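Long-range contacts in thiol peroxidase (Aquifex aeolicus, PDB 2YZH), which probably reduces hydrogen peroxide and organic hydroperoxides to water and alcohols with electrons from thioredoxin, helping to protect the cell from oxidative stress: residues I53-L58 with V82-M87; V32-L37 with T106-F111; T65-F70 with F100-V105. All coordinates share one frame; numbering follows the deposited sequence.

Interaction 1: residues I53-L58 with V82-M87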
loop_
_atom_site.group_PDB
_atom_site.type_symbol
_atom_site.label_atom_id
_atom_site.label_comp_id
_atom_site.label_asym_id
_atom_site.label_seq_id
_atom_site.Cartn_x
_atom_site.Cartn_y
_atom_site.Cartn_z
ATOM N N ILE D 53 19.352 -10.257 1.996
ATOM C CA ILE D 53 19.604 -9.729 3.326
ATOM C C ILE D 53 18.719 -8.513 3.566
ATOM O O ILE D 53 18.843 -7.510 2.869
ATOM C CB ILE D 53 21.091 -9.312 3.448
ATOM C CG1 ILE D 53 21.981 -10.523 3.142
ATOM C CG2 ILE D 53 21.369 -8.730 4.831
ATOM C CD1 ILE D 53 23.445 -10.192 2.904
ATOM N N THR D 54 17.820 -8.593 4.538
ATOM C CA THR D 54 16.959 -7.451 4.806
ATOM C C THR D 54 17.454 -6.661 6.005
ATOM O O THR D 54 17.950 -7.228 6.980
ATOM C CB THR D 54 15.492 -7.880 5.044
ATOM O OG1 THR D 54 15.421 -8.783 6.157
ATOM C CG2 THR D 54 14.935 -8.564 3.789
ATOM N N VAL D 55 17.353 -5.343 5.907
ATOM C CA VAL D 55 17.767 -4.461 6.986
ATOM C C VAL D 55 16.796 -3.292 7.106
ATOM O O VAL D 55 16.124 -2.915 6.144
ATOM C CB VAL D 55 19.209 -3.892 6.768
ATOM C CG1 VAL D 55 20.206 -5.033 6.598
ATOM C CG2 VAL D 55 19.242 -2.965 5.552
ATOM N N PRO D 56 16.695 -2.716 8.307
ATOM C CA PRO D 56 15.809 -1.579 8.559
ATOM C C PRO D 56 16.180 -0.370 7.699
ATOM O O PRO D 56 15.327 0.219 7.044
ATOM C CB PRO D 56 16.013 -1.315 10.049
ATOM C CG PRO D 56 16.251 -2.680 10.590
ATOM C CD PRO D 56 17.196 -3.283 9.572
ATOM N N SER D 57 17.457 0.000 7.698
ATOM C CA SER D 57 17.898 1.148 6.909
ATOM C C SER D 57 19.410 1.274 6.823
ATOM O O SER D 57 20.109 1.217 7.838
ATOM C CB SER D 57 17.342 2.442 7.498
ATOM O OG SER D 57 17.851 3.572 6.801
ATOM N N LEU D 58 19.907 1.458 5.606
ATOM C CA LEU D 58 21.337 1.610 5.391
ATOM C C LEU D 58 21.848 2.917 5.993
ATOM O O LEU D 58 23.052 3.164 6.016
ATOM C CB LEU D 58 21.652 1.562 3.894
ATOM C CG LEU D 58 21.362 0.229 3.197
ATOM C CD1 LEU D 58 21.586 0.369 1.699
ATOM C CD2 LEU D 58 22.264 -0.857 3.770
ATOM N N VAL D 82 24.093 -11.857 -4.226
ATOM C CA VAL D 82 23.731 -11.284 -2.930
ATOM C C VAL D 82 23.113 -9.893 -3.033
ATOM O O VAL D 82 23.686 -8.986 -3.635
ATOM C CB VAL D 82 24.975 -11.211 -2.005
ATOM C CG1 VAL D 82 24.577 -10.755 -0.618
ATOM C CG2 VAL D 82 25.648 -12.570 -1.943
ATOM N N THR D 83 21.944 -9.726 -2.420
ATOM C CA THR D 83 21.247 -8.449 -2.450
ATOM C C THR D 83 20.827 -8.012 -1.050
ATOM O O THR D 83 20.229 -8.792 -0.310
ATOM C CB THR D 83 19.972 -8.530 -3.319
ATOM O OG1 THR D 83 20.298 -9.041 -4.620
ATOM C CG2 THR D 83 19.346 -7.148 -3.471
ATOM N N VAL D 84 21.151 -6.773 -0.690
ATOM C CA VAL D 84 20.755 -6.207 0.604
ATOM C C VAL D 84 19.505 -5.377 0.315
ATOM O O VAL D 84 19.549 -4.466 -0.509
ATOM C CB VAL D 84 21.847 -5.284 1.192
ATOM C CG1 VAL D 84 21.348 -4.646 2.485
ATOM C CG2 VAL D 84 23.114 -6.087 1.470
ATOM N N VAL D 85 18.398 -5.685 0.985
ATOM C CA VAL D 85 17.140 -4.980 0.737
ATOM C C VAL D 85 16.591 -4.209 1.931
ATOM O O VAL D 85 16.590 -4.710 3.053
ATOM C CB VAL D 85 16.051 -5.974 0.273
ATOM C CG1 VAL D 85 14.749 -5.230 -0.039
ATOM C CG2 VAL D 85 16.537 -6.732 -0.951
ATOM N N SER D 86 16.109 -2.996 1.678
ATOM C CA SER D 86 15.532 -2.166 2.734
ATOM C C SER D 86 14.475 -1.250 2.138
ATOM O O SER D 86 14.271 -1.225 0.917
ATOM C CB SER D 86 16.607 -1.305 3.394
ATOM O OG SER D 86 16.923 -0.201 2.565
ATOM N N MET D 87 13.806 -0.490 2.997
ATOM C CA MET D 87 12.784 0.432 2.536
ATOM C C MET D 87 13.379 1.802 2.214
ATOM O O MET D 87 12.644 2.737 1.924
ATOM C CB MET D 87 11.678 0.583 3.589
ATOM C CG MET D 87 10.863 -0.684 3.824
ATOM S SD MET D 87 10.135 -1.321 2.298
ATOM C CE MET D 87 8.613 -0.388 2.204
HETATM O O HOH W 1 13.848 -1.537 5.694
#

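Interaction 2: residues V32-L37 with T106-F111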
loop_
_atom_site.group_PDB
_atom_site.type_symbol
_atom_site.label_atom_id
_atom_site.label_comp_id
_atom_site.label_asym_id
_atom_site.label_seq_id
_atom_site.Cartn_x
_atom_site.Cartn_y
_atom_site.Cartn_z
ATOM N N VAL D 32 12.276 -5.178 -6.743
ATOM C CA VAL D 32 12.955 -4.095 -6.049
ATOM C C VAL D 32 13.640 -3.125 -7.016
ATOM O O VAL D 32 13.809 -3.421 -8.203
ATOM C CB VAL D 32 13.981 -4.671 -5.031
ATOM C CG1 VAL D 32 13.240 -5.401 -3.911
ATOM C CG2 VAL D 32 14.936 -5.640 -5.731
ATOM N N VAL D 33 14.031 -1.965 -6.500
ATOM C CA VAL D 33 14.653 -0.933 -7.324
ATOM C C VAL D 33 16.109 -0.692 -6.935
ATOM O O VAL D 33 16.403 -0.411 -5.767
ATOM C CB VAL D 33 13.860 0.400 -7.202
ATOM C CG1 VAL D 33 14.427 1.445 -8.160
ATOM C CG2 VAL D 33 12.381 0.162 -7.504
ATOM N N THR D 34 17.018 -0.807 -7.905
ATOM C CA THR D 34 18.445 -0.594 -7.646
ATOM C C THR D 34 18.805 0.894 -7.671
ATOM O O THR D 34 17.985 1.728 -8.049
ATOM C CB THR D 34 19.327 -1.375 -8.656
ATOM O OG1 THR D 34 18.908 -1.089 -9.992
ATOM C CG2 THR D 34 19.207 -2.869 -8.415
ATOM N N LYS D 35 20.030 1.224 -7.274
ATOM C CA LYS D 35 20.454 2.623 -7.202
ATOM C C LYS D 35 20.382 3.415 -8.503
ATOM O O LYS D 35 20.402 4.644 -8.482
ATOM C CB LYS D 35 21.864 2.715 -6.607
ATOM C CG LYS D 35 22.931 1.973 -7.384
ATOM C CD LYS D 35 24.257 1.997 -6.634
ATOM C CE LYS D 35 25.340 1.272 -7.411
ATOM N NZ LYS D 35 25.574 1.908 -8.733
ATOM N N ASP D 36 20.298 2.725 -9.633
ATOM C CA ASP D 36 20.200 3.403 -10.920
ATOM C C ASP D 36 18.731 3.515 -11.336
ATOM O O ASP D 36 18.417 3.866 -12.475
ATOM C CB ASP D 36 20.997 2.635 -11.982
ATOM C CG ASP D 36 20.587 1.178 -12.083
ATOM O OD1 ASP D 36 19.720 0.746 -11.297
ATOM O OD2 ASP D 36 21.136 0.460 -12.948
ATOM N N LEU D 37 17.844 3.210 -10.393
ATOM C CA LEU D 37 16.397 3.255 -10.590
ATOM C C LEU D 37 15.848 2.168 -11.509
ATOM O O LEU D 37 14.719 2.262 -11.984
ATOM C CB LEU D 37 15.948 4.632 -11.095
ATOM C CG LEU D 37 16.180 5.826 -10.155
ATOM C CD1 LEU D 37 15.532 7.072 -10.741
ATOM C CD2 LEU D 37 15.596 5.536 -8.782
ATOM N N THR D 106 24.786 -6.265 -4.114
ATOM C CA THR D 106 23.853 -5.297 -4.670
ATOM C C THR D 106 22.916 -4.793 -3.574
ATOM O O THR D 106 22.479 -5.563 -2.719
ATOM C CB THR D 106 22.992 -5.944 -5.786
ATOM O OG1 THR D 106 23.841 -6.412 -6.840
ATOM C CG2 THR D 106 21.992 -4.940 -6.347
ATOM N N VAL D 107 22.641 -3.495 -3.572
ATOM C CA VAL D 107 21.705 -2.941 -2.608
ATOM C C VAL D 107 20.473 -2.616 -3.444
ATOM O O VAL D 107 20.595 -2.220 -4.603
ATOM C CB VAL D 107 22.232 -1.647 -1.935
ATOM C CG1 VAL D 107 23.491 -1.949 -1.142
ATOM C CG2 VAL D 107 22.503 -0.576 -2.985
ATOM N N ALA D 108 19.290 -2.811 -2.880
ATOM C CA ALA D 108 18.071 -2.519 -3.617
ATOM C C ALA D 108 16.985 -2.078 -2.652
ATOM O O ALA D 108 17.001 -2.445 -1.474
ATOM C CB ALA D 108 17.630 -3.742 -4.403
ATOM N N SER D 109 16.046 -1.290 -3.164
ATOM C CA SER D 109 14.953 -0.751 -2.369
ATOM C C SER D 109 13.621 -1.431 -2.628
ATOM O O SER D 109 13.276 -1.736 -3.771
ATOM C CB SER D 109 14.805 0.744 -2.647
ATOM O OG SER D 109 13.686 1.272 -1.961
ATOM N N ASP D 110 12.857 -1.634 -1.559
ATOM C CA ASP D 110 11.551 -2.277 -1.664
ATOM C C ASP D 110 10.431 -1.252 -1.453
ATOM O O ASP D 110 9.283 -1.609 -1.194
ATOM C CB ASP D 110 11.456 -3.399 -0.622
ATOM C CG ASP D 110 10.244 -4.282 -0.823
ATOM O OD1 ASP D 110 9.847 -4.485 -1.990
ATOM O OD2 ASP D 110 9.703 -4.790 0.184
ATOM N N PHE D 111 10.766 0.027 -1.590
ATOM C CA PHE D 111 9.789 1.088 -1.377
ATOM C C PHE D 111 8.591 1.061 -2.316
ATOM O O PHE D 111 7.488 1.426 -1.925
ATOM C CB PHE D 111 10.467 2.468 -1.497
ATOM C CG PHE D 111 10.417 3.060 -2.892
ATOM C CD1 PHE D 111 9.382 3.919 -3.262
ATOM C CD2 PHE D 111 11.386 2.732 -3.838
ATOM C CE1 PHE D 111 9.309 4.446 -4.556
ATOM C CE2 PHE D 111 11.326 3.253 -5.139
ATOM C CZ PHE D 111 10.286 4.112 -5.497
HETATM O O HOH W 2 21.858 -0.963 -6.466
#

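Interaction 3: residues T65-F70 with F100-V105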
loop_
_atom_site.group_PDB
_atom_site.type_symbol
_atom_site.label_atom_id
_atom_site.label_comp_id
_atom_site.label_asym_id
_atom_site.label_seq_id
_atom_site.Cartn_x
_atom_site.Cartn_y
_atom_site.Cartn_z
ATOM N N THR D 65 27.249 -1.394 9.066
ATOM C CA THR D 65 28.265 -2.350 9.491
ATOM C C THR D 65 27.977 -3.737 8.931
ATOM O O THR D 65 28.883 -4.433 8.455
ATOM C CB THR D 65 28.322 -2.439 11.035
ATOM O OG1 THR D 65 28.824 -1.205 11.562
ATOM C CG2 THR D 65 29.217 -3.584 11.477
ATOM N N GLU D 66 26.712 -4.141 8.990
ATOM C CA GLU D 66 26.319 -5.450 8.486
ATOM C C GLU D 66 26.596 -5.548 6.986
ATOM O O GLU D 66 27.153 -6.537 6.512
ATOM C CB GLU D 66 24.831 -5.696 8.736
ATOM C CG GLU D 66 24.408 -7.128 8.460
ATOM C CD GLU D 66 22.901 -7.308 8.425
ATOM O OE1 GLU D 66 22.188 -6.537 9.097
ATOM O OE2 GLU D 66 22.438 -8.235 7.733
ATOM N N THR D 67 26.200 -4.516 6.247
ATOM C CA THR D 67 26.393 -4.488 4.800
ATOM C C THR D 67 27.868 -4.495 4.397
ATOM O O THR D 67 28.251 -5.175 3.441
ATOM C CB THR D 67 25.704 -3.261 4.179
ATOM O OG1 THR D 67 24.323 -3.253 4.560
ATOM C CG2 THR D 67 25.801 -3.309 2.654
ATOM N N LYS D 68 28.699 -3.746 5.114
ATOM C CA LYS D 68 30.124 -3.726 4.800
ATOM C C LYS D 68 30.735 -5.096 5.056
ATOM O O LYS D 68 31.565 -5.568 4.282
ATOM C CB LYS D 68 30.865 -2.684 5.647
ATOM C CG LYS D 68 30.593 -1.248 5.252
ATOM C CD LYS D 68 30.816 -1.031 3.758
ATOM C CE LYS D 68 32.273 -1.200 3.335
ATOM N NZ LYS D 68 33.104 0.002 3.649
ATOM N N LYS D 69 30.308 -5.735 6.141
ATOM C CA LYS D 69 30.825 -7.045 6.512
ATOM C C LYS D 69 30.447 -8.111 5.483
ATOM O O LYS D 69 31.267 -8.961 5.132
ATOM C CB LYS D 69 30.316 -7.431 7.907
ATOM C CG LYS D 69 31.143 -8.518 8.588
ATOM C CD LYS D 69 30.868 -8.587 10.092
ATOM C CE LYS D 69 31.193 -7.268 10.794
ATOM N NZ LYS D 69 30.919 -7.308 12.265
ATOM N N PHE D 70 29.212 -8.072 4.996
ATOM C CA PHE D 70 28.792 -9.043 3.991
ATOM C C PHE D 70 29.494 -8.768 2.665
ATOM O O PHE D 70 29.818 -9.692 1.925
ATOM C CB PHE D 70 27.274 -9.012 3.799
ATOM C CG PHE D 70 26.536 -9.978 4.684
ATOM C CD1 PHE D 70 26.789 -11.344 4.599
ATOM C CD2 PHE D 70 25.600 -9.527 5.607
ATOM C CE1 PHE D 70 26.120 -12.249 5.421
ATOM C CE2 PHE D 70 24.926 -10.422 6.431
ATOM C CZ PHE D 70 25.187 -11.786 6.338
ATOM N N PHE D 100 30.556 4.028 1.059
ATOM C CA PHE D 100 31.143 2.802 1.596
ATOM C C PHE D 100 31.753 1.874 0.550
ATOM O O PHE D 100 32.168 0.760 0.871
ATOM C CB PHE D 100 30.103 2.024 2.410
ATOM C CG PHE D 100 29.798 2.636 3.749
ATOM C CD1 PHE D 100 29.124 3.848 3.840
ATOM C CD2 PHE D 100 30.192 2.001 4.923
ATOM C CE1 PHE D 100 28.844 4.420 5.082
ATOM C CE2 PHE D 100 29.918 2.561 6.171
ATOM C CZ PHE D 100 29.242 3.775 6.248
ATOM N N ASN D 101 31.803 2.335 -0.694
ATOM C CA ASN D 101 32.366 1.549 -1.789
ATOM C C ASN D 101 31.911 0.089 -1.789
ATOM O O ASN D 101 32.725 -0.827 -1.676
ATOM C CB ASN D 101 33.896 1.604 -1.742
ATOM C CG ASN D 101 34.537 0.885 -2.911
ATOM O OD1 ASN D 101 34.290 1.219 -4.071
ATOM N ND2 ASN D 101 35.360 -0.114 -2.613
ATOM N N ILE D 102 30.608 -0.128 -1.918
ATOM C CA ILE D 102 30.062 -1.481 -1.942
ATOM C C ILE D 102 30.011 -1.957 -3.391
ATOM O O ILE D 102 29.214 -1.455 -4.186
ATOM C CB ILE D 102 28.638 -1.512 -1.342
ATOM C CG1 ILE D 102 28.675 -1.002 0.100
ATOM C CG2 ILE D 102 28.081 -2.931 -1.376
ATOM C CD1 ILE D 102 29.494 -1.875 1.029
ATOM N N GLN D 103 30.855 -2.930 -3.730
ATOM C CA GLN D 103 30.913 -3.439 -5.097
ATOM C C GLN D 103 30.655 -4.938 -5.235
ATOM O O GLN D 103 30.343 -5.415 -6.325
ATOM C CB GLN D 103 32.283 -3.133 -5.711
ATOM C CG GLN D 103 32.735 -1.683 -5.602
ATOM C CD GLN D 103 31.868 -0.735 -6.402
ATOM O OE1 GLN D 103 31.647 -0.936 -7.596
ATOM N NE2 GLN D 103 31.377 0.313 -5.748
ATOM N N ASN D 104 30.788 -5.683 -4.144
ATOM C CA ASN D 104 30.599 -7.127 -4.200
ATOM C C ASN D 104 29.166 -7.600 -4.001
ATOM O O ASN D 104 28.845 -8.752 -4.281
ATOM C CB ASN D 104 31.513 -7.807 -3.184
ATOM C CG ASN D 104 32.965 -7.457 -3.402
ATOM O OD1 ASN D 104 33.476 -7.563 -4.521
ATOM N ND2 ASN D 104 33.641 -7.035 -2.339
ATOM N N VAL D 105 28.310 -6.719 -3.500
ATOM C CA VAL D 105 26.914 -7.066 -3.296
ATOM C C VAL D 105 26.055 -5.956 -3.878
ATOM O O VAL D 105 26.536 -4.848 -4.119
ATOM C CB VAL D 105 26.573 -7.246 -1.796
ATOM C CG1 VAL D 105 27.422 -8.360 -1.205
ATOM C CG2 VAL D 105 26.793 -5.953 -1.046
#

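Interaction 1: residues I53-L58 with V82-M87
Val84 keeps CG1 anti to its backbone N (chi1 176°), the position in which this methyl meets segment 53-58 at two points: Val55 CG2 at 4.1 Å and, where the two side chains cross obliquely, Leu58 CD2, also at 4.1 Å. In Val55 CG1 is anti to the carbonyl carbon (chi1 -56°), which leaves CG2 between N and the carbonyl carbon, and this second methyl rests on Ser86 CB at 3.8 Å. Farther back along the strands, Ile53 CD1 lies 3.7 Å from Val82 CG1. Helix 61-73 packs on part of this cluster, with Glu66 and Phe70 on Ile53 and Thr67 on Leu58. Strand 49-54, this helix and strand 80-86 form a beta-alpha-beta crossover of the thioredoxin fold, and its two strands pair in parallel. Ile53 N gives a nearly straight bond (175°) to Thr83 O at 2.9 Å, Ile53 O accepts from Val85 N at 2.7 Å, and Val55 N reaches Val85 O at 3.0 Å. Past Val55 the chains part, and a water takes over, donating to Val55 O and Pro56 O while accepting from Met87 N at 2.9 Å. The loop after the strand carries Pro56 against Cys63, the predicted peroxidatic cysteine. Asp88 ties this loop to the end of strand 80-86: its carboxylate bonds Ser86 OG, Ser57 OG and Leu58 N. On the sheet face of Thr54 and Val85, Thr54 OG1 bonds Ala133 O. Met87 packs on Leu89 of the second subunit.

Interaction 2: residues V32-L37 with T106-F111
Val33 and Ser109 form an antiparallel hydrogen-bonded pair that joins strand 30-34 to strand 106-109 in the mixed central sheet of this thioredoxin-fold protein. Val33 N donates to Ser109 O at 2.8 Å; in return Ser109 N reaches Val33 O, also at 2.8 Å, from 29° out of the carbonyl plane. Next to this pair Val32 CG2 presses on Ala108 CB at 3.6 Å, and farther along Thr34 CG2 meets Thr106 CG2 methyl to methyl at 4.0 Å. Val33 CG2 lies 4.0 Å from Phe111 CE2, its approach to the ring oblique. Where the strands diverge, a water spans the gap, accepting from Lys35 N and donating to Val107 O at 2.6 Å. A type I turn, Thr34 to Leu37, then leads the chain toward strand 39-42. Outside this shell, Pro90 of helix 90-100 touches both Val33 and Phe111, and Lys129 of the second subunit packs on Phe111. Asp110 is anchored by Asp115 N on OD1 and Met116 N on OD2. Ser109 OG, anti to its backbone N (chi1 176°), bonds Asp88 O and closes an ST turn by accepting from Phe111 N at 3.2 Å, lying in the plane of the Phe111 ring at its edge.

Interaction 3: residues T65-F70 with F100-V105
Lys68 reaches from helix 61-73, the helix that carries the predicted peroxidatic Cys63 in this thioredoxin fold, to Phe100 at the end of helix 90-100, where the loop to strand 106-109 begins. The polar part is slight. Lys68 NZ gives a weak hydrogen bond to Phe100 O at 3.0 Å; bends at chi2, chi3 and chi4 (-79°) fold the chain so that NZ arrives there. The partial negative charge of the helix end would probably favour the ammonium. At the other end of the loop, Asn71 OD1 accepts from Asn104 N.

Contacts with the ring come from the lysine methylenes. Lys68 CG and CD both lie 3.3 Å from Phe100 CD2; CG is at the ring edge, near its plane, and the two side chains cross at about a right angle. Phe96 stacks on the same ring.

Aliphatic packing fills in the middle. Ile102 CD1 lies 4.3 Å from Thr67 CG2; its modelled approach to Lys68 CD is too close to be trusted. Thr67 OG1 turns instead to Cys63 O, one helical turn back. The last is a methyl-to-carbonyl van der Waals contact: at the far end of the loop Val105 CG1 lies 4.2 Å from Phe70 O.

Starting from the N terminus, strand 30-34 supplies the first half of interaction 2, whose loop closes only at strand 106-109 and contains both other contacts. Interaction 1 nests inside it, closing the crossover from strand 49-54 to strand 80-86. Interaction 3 starts on helix 61-73, within the loop of interaction 1, and ends beyond it at 100-105, so these two cross; its last residue adjoins the first of segment 106-111. Strands 80-86 and 106-109 are sheet neighbours, with Val84 N probably bonded to Thr106 O at 2.7 Å. Val55 CG1 packs on Glu66 OE1 at 3.5 Å, where interactions 1 and 3 touch. Interactions 1 and 2 also touch the second subunit.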